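Protein kinase domain-containing protein (Chaetomium thermophilum, PDB 6Z3U) probably phosphorylates serine and threonine residues of target proteins with ATP, as the cyclin-dependent kinase of the CAK complex. Local coordinates at residues M284-L289 with V357-R362; W361-L366 with R375-H380. All blocks are in the same frame, centred on the assembly; numbering follows the deposited sequence.

Both contacts belong to the helical C-lobe of the kinase fold, away from the predicted ATP-binding residues and catalytic aspartate, and their centres lie about 9 Å apart. Along the chain, 284-289 comes first, on helix 276-291; 357-362 follows on helix 353-363; 361-366 runs off the end of that same helix; and 375-380 comes last, on helix 374-378 and the turn after it. Helix 353-363 is therefore the shared element: contact 1 sets it against helix 276-291, and contact 2 sets its C-terminal end against helix 374-378 and the turn that follows it. Trp361 and Arg362 lie in both, and Leu359 packs on Met377 between them, so the two contacts form one continuous packing region.

Contact 1: residues M284-L289 with V357-R362; sequences MVFAEL and VDLLWR
Phe286 of helix 276-291 lies against Leu359 and Leu360 of helix 353-363, a helix-helix packing inside the protein kinase C-lobe, where these two elements correspond to helices αF and αH. The short segments run roughly antiparallel, at 139°, with their axes 9.8 Å apart. Aromatic-aliphatic contacts dominate. With its CG anti to the backbone N (chi1 -167°), Phe286 brings its ring onto the neighbouring helix; its CD2 comes 4.0 Å from Leu360 CG, while CE2 lies 3.9 Å from the backbone N of Leu360. The same CE2 meets the CD2 methyl of Leu359 at 4.1 Å, so CD2 and CE2 between them touch two consecutive leucines. Phenylalanine suits this place because its ring is long enough to reach from one helix to the other, and it also touches Trp382, Ile197 and Met201. An alanine here would take away the whole ring and is likely to leave a gap beside both leucines and Trp382. No hydrogen bond links the segments, as befits a buried joint of hydrocarbon groups. The aliphatic share is smaller: Ala287, short enough to let Leu360 and Phe349 come close, places its CB 4.3 Å from Leu360 CD2.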
loop_
_atom_site.group_PDB
_atom_site.type_symbol
_atom_site.label_atom_id
_atom_site.label_comp_id
_atom_site.label_asym_id
_atom_site.label_seq_id
_atom_site.Cartn_x
_atom_site.Cartn_y
_atom_site.Cartn_z
ATOM N N MET B 284 2.999 16.565 -18.864
ATOM C CA MET B 284 3.619 17.842 -18.518
ATOM C C MET B 284 5.126 17.707 -18.345
ATOM O O MET B 284 5.870 18.637 -18.680
ATOM C CB MET B 284 2.980 18.407 -17.250
ATOM C CG MET B 284 1.548 18.875 -17.454
ATOM S SD MET B 284 1.450 20.215 -18.657
ATOM C CE MET B 284 -0.230 20.038 -19.245
ATOM N N VAL B 285 5.595 16.572 -17.822
ATOM C CA VAL B 285 7.034 16.328 -17.766
ATOM C C VAL B 285 7.594 16.163 -19.172
ATOM O O VAL B 285 8.674 16.672 -19.492
ATOM C CB VAL B 285 7.334 15.101 -16.888
ATOM C CG1 VAL B 285 8.787 14.693 -17.023
ATOM C CG2 VAL B 285 7.000 15.395 -15.435
ATOM N N PHE B 286 6.866 15.456 -20.036
ATOM C CA PHE B 286 7.276 15.344 -21.432
ATOM C C PHE B 286 7.385 16.724 -22.064
ATOM O O PHE B 286 8.407 17.065 -22.672
ATOM C CB PHE B 286 6.272 14.475 -22.190
ATOM C CG PHE B 286 6.738 14.022 -23.549
ATOM C CD1 PHE B 286 8.001 14.331 -24.021
ATOM C CD2 PHE B 286 5.886 13.294 -24.363
ATOM C CE1 PHE B 286 8.409 13.914 -25.274
ATOM C CE2 PHE B 286 6.288 12.874 -25.616
ATOM C CZ PHE B 286 7.550 13.187 -26.072
ATOM N N ALA B 287 6.344 17.543 -21.911
ATOM C CA ALA B 287 6.365 18.879 -22.498
ATOM C C ALA B 287 7.471 19.726 -21.891
ATOM O O ALA B 287 8.146 20.477 -22.603
ATOM C CB ALA B 287 5.009 19.558 -22.312
ATOM N N GLU B 288 7.662 19.633 -20.574
ATOM C CA GLU B 288 8.711 20.413 -19.926
ATOM C C GLU B 288 10.096 20.021 -20.422
ATOM O O GLU B 288 10.990 20.872 -20.504
ATOM C CB GLU B 288 8.630 20.245 -18.410
ATOM C CG GLU B 288 9.704 20.997 -17.657
ATOM C CD GLU B 288 9.364 21.152 -16.194
ATOM O OE1 GLU B 288 10.243 21.587 -15.420
ATOM O OE2 GLU B 288 8.211 20.839 -15.820
ATOM N N LEU B 289 10.301 18.741 -20.741
ATOM C CA LEU B 289 11.594 18.316 -21.269
ATOM C C LEU B 289 11.872 18.954 -22.622
ATOM O O LEU B 289 13.011 19.332 -22.917
ATOM C CB LEU B 289 11.641 16.794 -21.377
ATOM C CG LEU B 289 11.980 16.060 -20.080
ATOM C CD1 LEU B 289 11.568 14.600 -20.169
ATOM C CD2 LEU B 289 13.465 16.182 -19.781
ATOM N N VAL B 357 5.128 14.174 -30.893
ATOM C CA VAL B 357 4.031 15.080 -30.574
ATOM C C VAL B 357 2.706 14.331 -30.579
ATOM O O VAL B 357 1.756 14.732 -29.895
ATOM C CB VAL B 357 4.025 16.267 -31.553
ATOM C CG1 VAL B 357 2.736 17.066 -31.422
ATOM C CG2 VAL B 357 5.238 17.152 -31.303
ATOM N N ASP B 358 2.616 13.233 -31.329
ATOM C CA ASP B 358 1.428 12.390 -31.254
ATOM C C ASP B 358 1.253 11.848 -29.843
ATOM O O ASP B 358 0.159 11.903 -29.272
ATOM C CB ASP B 358 1.536 11.249 -32.267
ATOM C CG ASP B 358 0.294 10.380 -32.309
ATOM O OD1 ASP B 358 -0.756 10.866 -32.773
ATOM O OD2 ASP B 358 0.367 9.206 -31.887
ATOM N N LEU B 359 2.334 11.329 -29.258
ATOM C CA LEU B 359 2.273 10.823 -27.890
ATOM C C LEU B 359 1.951 11.941 -26.905
ATOM O O LEU B 359 1.092 11.785 -26.031
ATOM C CB LEU B 359 3.598 10.152 -27.529
ATOM C CG LEU B 359 3.702 9.518 -26.143
ATOM C CD1 LEU B 359 2.668 8.428 -25.996
ATOM C CD2 LEU B 359 5.101 8.973 -25.901
ATOM N N LEU B 360 2.642 13.077 -27.027
ATOM C CA LEU B 360 2.390 14.202 -26.129
ATOM C C LEU B 360 0.918 14.590 -26.145
ATOM O O LEU B 360 0.301 14.789 -25.092
ATOM C CB LEU B 360 3.257 15.394 -26.534
ATOM C CG LEU B 360 3.694 16.406 -25.467
ATOM C CD1 LEU B 360 3.735 17.810 -26.072
ATOM C CD2 LEU B 360 2.821 16.393 -24.227
ATOM N N TRP B 361 0.334 14.683 -27.339
ATOM C CA TRP B 361 -1.054 15.117 -27.463
ATOM C C TRP B 361 -2.018 14.117 -26.842
ATOM O O TRP B 361 -3.048 14.517 -26.286
ATOM C CB TRP B 361 -1.382 15.334 -28.938
ATOM C CG TRP B 361 -2.800 15.684 -29.215
ATOM C CD1 TRP B 361 -3.386 16.909 -29.078
ATOM C CD2 TRP B 361 -3.819 14.803 -29.695
ATOM N NE1 TRP B 361 -4.711 16.841 -29.441
ATOM C CE2 TRP B 361 -4.999 15.559 -29.826
ATOM C CE3 TRP B 361 -3.848 13.445 -30.022
ATOM C CZ2 TRP B 361 -6.194 15.003 -30.266
ATOM C CZ3 TRP B 361 -5.034 12.896 -30.464
ATOM C CH2 TRP B 361 -6.191 13.673 -30.580
ATOM N N ARG B 362 -1.713 12.821 -26.922
ATOM C CA ARG B 362 -2.603 11.829 -26.329
ATOM C C ARG B 362 -2.554 11.865 -24.808
ATOM O O ARG B 362 -3.551 11.543 -24.153
ATOM C CB ARG B 362 -2.259 10.429 -26.835
ATOM C CG ARG B 362 -2.479 10.239 -28.328
ATOM C CD ARG B 362 -2.497 8.767 -28.710
ATOM N NE ARG B 362 -2.348 8.570 -30.152
ATOM C CZ ARG B 362 -3.335 8.683 -31.035
ATOM N NH1 ARG B 362 -4.560 9.000 -30.636
ATOM N NH2 ARG B 362 -3.097 8.483 -32.325
#

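Contact 2: residues W361-L366 with R375-H380; sequences WRTLQL and REMLEH
Thr363 and Met377 meet methyl to methyl, Thr363 CG2 lying 3.4 Å from Met377 CE, with the two side chains at about a right angle, where the C-terminal end of αH (353-363) meets αI (374-378) in the kinase C-lobe. Met377 reaches across through its flexible thioether, bent at its last torsion (chi3 -71°). A threonine fits because its two branches divide the work: OG1 bonds back to Leu360 O in its own helix, leaving CG2 for the apolar partner. Ile372 and Ile279 also touch both side chains. Beside this pair, Arg362 NE stands 4.2 Å from His380 NE2, with no bond between them. Both share Asp358 as a partner. Arg362 NE donates to Asp358 OD2 at 3.3 Å in a salt bridge, from above the carboxylate plane. His380 NE2 probably hydrogen-bonds to the same oxygen. Further out, Gln365 NE2 gives a fairly straight bond (164°) to Trp361 O at 2.8 Å and sits over the centre of the Trp361 ring, just where helix 353-363 gives way to loop. On 375-380 itself, Phe6 of another chain, the RING-type domain-containing protein, packs on Arg375, Leu378 and Glu379. The shared carboxylate would probably offset the charge of Arg362 and favour a proton on His380 NE2, whether or not the ring is charged.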
loop_
_atom_site.group_PDB
_atom_site.type_symbol
_atom_site.label_atom_id
_atom_site.label_comp_id
_atom_site.label_asym_id
_atom_site.label_seq_id
_atom_site.Cartn_x
_atom_site.Cartn_y
_atom_site.Cartn_z
ATOM N N TRP B 361 0.334 14.683 -27.339
ATOM C CA TRP B 361 -1.054 15.117 -27.463
ATOM C C TRP B 361 -2.018 14.117 -26.842
ATOM O O TRP B 361 -3.048 14.517 -26.286
ATOM C CB TRP B 361 -1.382 15.334 -28.938
ATOM C CG TRP B 361 -2.800 15.684 -29.215
ATOM C CD1 TRP B 361 -3.386 16.909 -29.078
ATOM C CD2 TRP B 361 -3.819 14.803 -29.695
ATOM N NE1 TRP B 361 -4.711 16.841 -29.441
ATOM C CE2 TRP B 361 -4.999 15.559 -29.826
ATOM C CE3 TRP B 361 -3.848 13.445 -30.022
ATOM C CZ2 TRP B 361 -6.194 15.003 -30.266
ATOM C CZ3 TRP B 361 -5.034 12.896 -30.464
ATOM C CH2 TRP B 361 -6.191 13.673 -30.580
ATOM N N ARG B 362 -1.713 12.821 -26.922
ATOM C CA ARG B 362 -2.603 11.829 -26.329
ATOM C C ARG B 362 -2.554 11.865 -24.808
ATOM O O ARG B 362 -3.551 11.543 -24.153
ATOM C CB ARG B 362 -2.259 10.429 -26.835
ATOM C CG ARG B 362 -2.479 10.239 -28.328
ATOM C CD ARG B 362 -2.497 8.767 -28.710
ATOM N NE ARG B 362 -2.348 8.570 -30.152
ATOM C CZ ARG B 362 -3.335 8.683 -31.035
ATOM N NH1 ARG B 362 -4.560 9.000 -30.636
ATOM N NH2 ARG B 362 -3.097 8.483 -32.325
ATOM N N THR B 363 -1.414 12.247 -24.226
ATOM C CA THR B 363 -1.315 12.328 -22.775
ATOM C C THR B 363 -2.014 13.556 -22.207
ATOM O O THR B 363 -2.299 13.588 -21.007
ATOM C CB THR B 363 0.148 12.356 -22.327
ATOM O OG1 THR B 363 0.776 13.547 -22.822
ATOM C CG2 THR B 363 0.896 11.138 -22.839
ATOM N N LEU B 364 -2.299 14.557 -23.035
ATOM C CA LEU B 364 -2.914 15.801 -22.590
ATOM C C LEU B 364 -4.337 15.938 -23.124
ATOM O O LEU B 364 -4.766 17.020 -23.530
ATOM C CB LEU B 364 -2.068 16.998 -23.011
ATOM C CG LEU B 364 -0.612 16.959 -22.539
ATOM C CD1 LEU B 364 0.112 18.248 -22.916
ATOM C CD2 LEU B 364 -0.527 16.710 -21.040
ATOM N N GLN B 365 -5.080 14.836 -23.134
ATOM C CA GLN B 365 -6.499 14.882 -23.447
ATOM C C GLN B 365 -7.269 15.379 -22.232
ATOM O O GLN B 365 -7.052 14.907 -21.112
ATOM C CB GLN B 365 -7.005 13.504 -23.869
ATOM C CG GLN B 365 -6.404 13.001 -25.171
ATOM C CD GLN B 365 -6.751 13.894 -26.342
ATOM O OE1 GLN B 365 -7.908 13.977 -26.756
ATOM N NE2 GLN B 365 -5.750 14.580 -26.876
ATOM N N LEU B 366 -8.177 16.328 -22.459
ATOM C CA LEU B 366 -8.919 16.920 -21.351
ATOM C C LEU B 366 -9.749 15.871 -20.625
ATOM O O LEU B 366 -9.647 15.717 -19.402
ATOM C CB LEU B 366 -9.802 18.053 -21.872
ATOM C CG LEU B 366 -9.030 19.216 -22.496
ATOM C CD1 LEU B 366 -9.963 20.124 -23.273
ATOM C CD2 LEU B 366 -8.292 19.998 -21.422
ATOM N N ARG B 375 0.053 1.607 -20.296
ATOM C CA ARG B 375 0.342 0.464 -21.158
ATOM C C ARG B 375 0.270 0.862 -22.626
ATOM O O ARG B 375 1.174 0.553 -23.412
ATOM C CB ARG B 375 -0.627 -0.682 -20.866
ATOM C CG ARG B 375 -0.761 -1.679 -22.014
ATOM C CD ARG B 375 -1.533 -2.935 -21.611
ATOM N NE ARG B 375 -0.699 -3.892 -20.883
ATOM C CZ ARG B 375 -0.800 -4.167 -19.583
ATOM N NH1 ARG B 375 -1.713 -3.571 -18.825
ATOM N NH2 ARG B 375 0.021 -5.057 -19.037
ATOM N N GLU B 376 -0.797 1.561 -23.015
ATOM C CA GLU B 376 -0.883 2.056 -24.384
ATOM C C GLU B 376 0.328 2.915 -24.716
ATOM O O GLU B 376 0.853 2.865 -25.833
ATOM C CB GLU B 376 -2.169 2.859 -24.573
ATOM C CG GLU B 376 -3.444 2.043 -24.478
ATOM C CD GLU B 376 -4.682 2.918 -24.429
ATOM O OE1 GLU B 376 -4.533 4.135 -24.194
ATOM O OE2 GLU B 376 -5.801 2.395 -24.622
ATOM N N MET B 377 0.796 3.694 -23.741
ATOM C CA MET B 377 1.935 4.573 -23.972
ATOM C C MET B 377 3.170 3.778 -24.370
ATOM O O MET B 377 3.921 4.192 -25.260
ATOM C CB MET B 377 2.198 5.393 -22.709
ATOM C CG MET B 377 2.789 6.765 -22.961
ATOM S SD MET B 377 2.849 7.759 -21.459
ATOM C CE MET B 377 1.104 8.090 -21.237
ATOM N N LEU B 378 3.391 2.627 -23.731
ATOM C CA LEU B 378 4.596 1.850 -23.994
ATOM C C LEU B 378 4.591 1.195 -25.369
ATOM O O LEU B 378 5.666 0.899 -25.900
ATOM C CB LEU B 378 4.775 0.776 -22.920
ATOM C CG LEU B 378 5.192 1.281 -21.538
ATOM C CD1 LEU B 378 5.162 0.145 -20.531
ATOM C CD2 LEU B 378 6.582 1.916 -21.583
ATOM N N GLU B 379 3.421 0.956 -25.951
ATOM C CA GLU B 379 3.331 0.350 -27.273
ATOM C C GLU B 379 3.248 1.378 -28.395
ATOM O O GLU B 379 3.103 0.992 -29.561
ATOM C CB GLU B 379 2.122 -0.590 -27.325
ATOM C CG GLU B 379 2.017 -1.498 -26.099
ATOM C CD GLU B 379 1.281 -2.796 -26.377
ATOM O OE1 GLU B 379 1.323 -3.274 -27.530
ATOM O OE2 GLU B 379 0.661 -3.340 -25.438
ATOM N N HIS B 380 3.351 2.667 -28.081
ATOM C CA HIS B 380 3.281 3.707 -29.097
ATOM C C HIS B 380 4.458 3.599 -30.065
ATOM O O HIS B 380 5.486 2.982 -29.773
ATOM C CB HIS B 380 3.257 5.085 -28.436
ATOM C CG HIS B 380 2.777 6.180 -29.336
ATOM N ND1 HIS B 380 3.564 7.255 -29.683
ATOM C CD2 HIS B 380 1.595 6.357 -29.971
ATOM C CE1 HIS B 380 2.885 8.054 -30.487
ATOM N NE2 HIS B 380 1.688 7.531 -30.678
#